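PDB 2EWO: putative agmatine deiminase from Streptococcus mutans, which probably hydrolyses agmatine to N-carbamoylputrescine and ammonia. Local coordinates for residues Pro232-Asp242 with Arg267-Lys278. Numbering follows the deposited sequence.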
# COMPACT_ATOMS: atom_id res chain seq x y z
N PRO A 232 3.61 8.57 -44.20
CA PRO A 232 4.88 9.25 -44.46
C PRO A 232 4.76 10.32 -45.54
O PRO A 232 4.81 10.02 -46.73
CB PRO A 232 5.83 8.10 -44.83
CG PRO A 232 4.90 7.02 -45.33
CD PRO A 232 3.72 7.11 -44.41
N GLY A 233 4.61 11.56 -45.11
CA GLY A 233 4.45 12.65 -46.06
C GLY A 233 3.13 13.37 -45.81
O GLY A 233 3.09 14.60 -45.77
N GLU A 234 2.05 12.61 -45.64
CA GLU A 234 0.74 13.21 -45.37
C GLU A 234 0.53 13.29 -43.86
O GLU A 234 0.93 12.39 -43.12
CB GLU A 234 -0.36 12.38 -46.01
CG GLU A 234 -0.27 12.29 -47.53
CD GLU A 234 -1.38 11.44 -48.12
OE1 GLU A 234 -2.56 11.79 -47.90
OE2 GLU A 234 -1.07 10.44 -48.80
N VAL A 235 -0.09 14.38 -43.42
CA VAL A 235 -0.31 14.59 -41.99
C VAL A 235 -1.73 15.03 -41.67
O VAL A 235 -2.53 15.24 -42.57
CB VAL A 235 0.65 15.67 -41.48
CG1 VAL A 235 2.07 15.30 -41.86
CG2 VAL A 235 0.28 17.02 -42.07
N ALA A 236 -2.04 15.14 -40.39
CA ALA A 236 -3.37 15.59 -40.00
C ALA A 236 -3.18 16.92 -39.31
O ALA A 236 -2.05 17.33 -39.04
CB ALA A 236 -4.01 14.59 -39.05
N CYS A 237 -4.28 17.60 -39.04
CA CYS A 237 -4.20 18.89 -38.38
C CYS A 237 -5.57 19.48 -38.15
O CYS A 237 -6.41 19.49 -39.05
CB CYS A 237 -3.35 19.86 -39.19
SG CYS A 237 -2.99 21.39 -38.32
N ILE A 238 -5.81 19.97 -36.94
CA ILE A 238 -7.10 20.58 -36.64
C ILE A 238 -7.21 21.90 -37.40
O ILE A 238 -6.20 22.58 -37.61
CB ILE A 238 -7.26 20.88 -35.12
CG1 ILE A 238 -6.00 21.57 -34.58
CG2 ILE A 238 -7.55 19.59 -34.36
CD1 ILE A 238 -6.08 21.91 -33.11
N TYR A 239 -8.42 22.24 -37.83
CA TYR A 239 -8.63 23.50 -38.56
C TYR A 239 -10.09 23.97 -38.51
O TYR A 239 -11.01 23.25 -38.90
CB TYR A 239 -8.15 23.37 -40.01
CG TYR A 239 -8.18 24.68 -40.79
CD1 TYR A 239 -7.08 25.55 -40.76
CD2 TYR A 239 -9.31 25.06 -41.52
CE1 TYR A 239 -7.10 26.77 -41.45
CE2 TYR A 239 -9.34 26.28 -42.21
CZ TYR A 239 -8.23 27.13 -42.17
OH TYR A 239 -8.26 28.33 -42.84
N THR A 240 -10.28 25.19 -38.01
CA THR A 240 -11.60 25.80 -37.92
C THR A 240 -11.50 27.22 -38.46
O THR A 240 -10.42 27.80 -38.47
CB THR A 240 -12.11 25.85 -36.45
OG1 THR A 240 -13.41 26.47 -36.42
CG2 THR A 240 -11.16 26.64 -35.56
N ASP A 241 -12.63 27.77 -38.91
CA ASP A 241 -12.62 29.13 -39.44
C ASP A 241 -13.23 30.10 -38.45
O ASP A 241 -13.12 31.32 -38.60
CB ASP A 241 -13.36 29.16 -40.77
CG ASP A 241 -12.53 28.58 -41.90
OD1 ASP A 241 -11.52 29.22 -42.28
OD2 ASP A 241 -12.87 27.48 -42.40
N ASP A 242 -13.87 29.54 -37.42
CA ASP A 242 -14.49 30.35 -36.38
C ASP A 242 -13.44 31.19 -35.69
O ASP A 242 -12.68 30.69 -34.86
CB ASP A 242 -15.17 29.46 -35.36
CG ASP A 242 -16.42 30.08 -34.81
OD1 ASP A 242 -16.38 31.28 -34.44
OD2 ASP A 242 -17.45 29.36 -34.77
N ARG A 267 9.59 15.18 -49.93
CA ARG A 267 8.21 15.39 -50.32
C ARG A 267 7.51 16.45 -49.48
O ARG A 267 7.82 16.63 -48.30
CB ARG A 267 7.42 14.09 -50.25
CG ARG A 267 7.72 13.27 -49.02
CD ARG A 267 6.99 11.94 -49.08
NE ARG A 267 7.69 10.88 -48.35
CZ ARG A 267 7.90 10.87 -47.04
NH1 ARG A 267 7.48 11.87 -46.28
NH2 ARG A 267 8.54 9.85 -46.49
N PRO A 268 6.57 17.19 -50.09
CA PRO A 268 5.83 18.23 -49.36
C PRO A 268 4.82 17.55 -48.46
O PRO A 268 4.46 16.39 -48.69
CB PRO A 268 5.18 19.03 -50.49
CG PRO A 268 4.88 17.97 -51.51
CD PRO A 268 6.15 17.13 -51.50
N LEU A 269 4.36 18.25 -47.43
CA LEU A 269 3.40 17.65 -46.52
C LEU A 269 1.95 17.88 -46.92
O LEU A 269 1.41 18.97 -46.75
CB LEU A 269 3.62 18.16 -45.09
CG LEU A 269 4.67 17.39 -44.28
CD1 LEU A 269 6.04 17.50 -44.93
CD2 LEU A 269 4.69 17.96 -42.88
N LYS A 270 1.33 16.84 -47.45
CA LYS A 270 -0.06 16.91 -47.86
C LYS A 270 -0.92 17.06 -46.61
O LYS A 270 -1.49 16.08 -46.13
CB LYS A 270 -0.45 15.64 -48.62
CG LYS A 270 -1.87 15.63 -49.12
CD LYS A 270 -2.23 14.29 -49.72
CE LYS A 270 -3.60 14.34 -50.38
NZ LYS A 270 -4.65 14.79 -49.42
N VAL A 271 -1.01 18.27 -46.09
CA VAL A 271 -1.79 18.56 -44.88
C VAL A 271 -3.29 18.24 -44.99
O VAL A 271 -3.92 18.57 -45.99
CB VAL A 271 -1.66 20.05 -44.48
CG1 VAL A 271 -2.36 20.30 -43.16
CG2 VAL A 271 -0.20 20.45 -44.42
N HIS A 272 -3.86 17.60 -43.98
CA HIS A 272 -5.29 17.30 -44.02
C HIS A 272 -6.03 18.22 -43.07
O HIS A 272 -5.45 19.11 -42.47
CB HIS A 272 -5.59 15.85 -43.65
CG HIS A 272 -5.32 14.89 -44.76
ND1 HIS A 272 -5.95 13.67 -44.85
CD2 HIS A 272 -4.47 14.95 -45.80
CE1 HIS A 272 -5.50 13.02 -45.91
NE2 HIS A 272 -4.60 13.78 -46.50
N LYS A 273 -7.33 17.98 -42.93
CA LYS A 273 -8.12 18.82 -42.06
C LYS A 273 -9.06 18.06 -41.13
O LYS A 273 -9.94 17.32 -41.58
CB LYS A 273 -8.92 19.84 -42.87
CG LYS A 273 -8.13 21.05 -43.34
CD LYS A 273 -9.06 22.11 -43.89
CE LYS A 273 -8.33 23.33 -44.40
NZ LYS A 273 -9.28 24.37 -44.88
N MSE A 274 -8.85 18.25 -39.84
CA MSE A 274 -9.68 17.63 -38.81
C MSE A 274 -10.55 18.77 -38.29
O MSE A 274 -10.22 19.94 -38.48
CB MSE A 274 -8.80 17.08 -37.69
CG MSE A 274 -9.53 16.27 -36.60
SE MSE A 274 -10.29 14.56 -37.24
CE MSE A 274 -8.61 13.65 -37.64
N CYS A 275 -11.67 18.45 -37.65
CA CYS A 275 -12.53 19.50 -37.12
C CYS A 275 -12.37 19.57 -35.61
O CYS A 275 -11.81 18.67 -34.98
CB CYS A 275 -13.99 19.21 -37.45
SG CYS A 275 -14.67 17.81 -36.54
N VAL A 276 -12.88 20.66 -35.04
CA VAL A 276 -12.84 20.89 -33.61
C VAL A 276 -14.28 20.96 -33.10
O VAL A 276 -15.19 21.33 -33.85
CB VAL A 276 -12.10 22.21 -33.25
CG1 VAL A 276 -10.61 22.07 -33.49
CG2 VAL A 276 -12.66 23.37 -34.07
N THR A 277 -14.49 20.62 -31.83
CA THR A 277 -15.83 20.68 -31.27
C THR A 277 -16.40 22.10 -31.43
O THR A 277 -15.64 23.05 -31.64
CB THR A 277 -15.83 20.30 -29.77
OG1 THR A 277 -14.80 21.03 -29.09
CG2 THR A 277 -15.58 18.81 -29.60
N LYS A 278 -17.72 22.22 -31.36
CA LYS A 278 -18.37 23.52 -31.49
C LYS A 278 -18.83 23.91 -30.09
O LYS A 278 -19.26 25.04 -29.84
CB LYS A 278 -19.57 23.42 -32.45
CG LYS A 278 -20.09 24.76 -33.04
CD LYS A 278 -19.22 25.31 -34.18
CE LYS A 278 -17.98 26.07 -33.69
NZ LYS A 278 -18.29 27.33 -32.93
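Met-274, built as selenomethionine, and Cys-237 are joined by a firm backbone bond, Met-274 N to Cys-237 O at 2.8 Å. Tyr-239 N returns one to Met-274 O at 3.0 Å. Together they clasp the two segments where Ile-238 lies beside Met-274. Toward Gly-233 the backbone bonds are weak. Lys-273 lies alongside Tyr-239, both pointing the same way. Its CE sits over one ring face, offset toward the rim, 3.9 Å from the centroid, a CH-pi contact. The Lys-273 chain is extended beyond CG, which carries CE that far along the ring. Thr-240 CB meets Val-276 CG2 at 3.5 Å, the two side chains crossing at about a right angle. The segments belong to a beta-alpha-beta unit, in which helix 248-259 links the short, weakly bonded parallel strands 234-237 and 270-271, consistent with the alpha/beta propeller of guanidino-group-modifying enzymes. Leu-258 of that helix touches Cys-237 and Val-271, and Tyr-255 meets the Tyr-239 ring. Helix 328-338 packs on Ala-236, His-272 and Met-274. Near the other end, Glu-234 runs beside Lys-270. Glu-234 OE1 takes a weak bond from His-272 NE2 at 3.2 Å; Glu-234 OE2 pairs with Arg-231. Pro-232 O lies over the Arg-267 guanidinium, whose charge is met by Asp-263 and Glu-170. At the far end Lys-278 NZ reaches Asp-242 OD2 at 2.9 Å from above the carboxylate plane, a salt bridge.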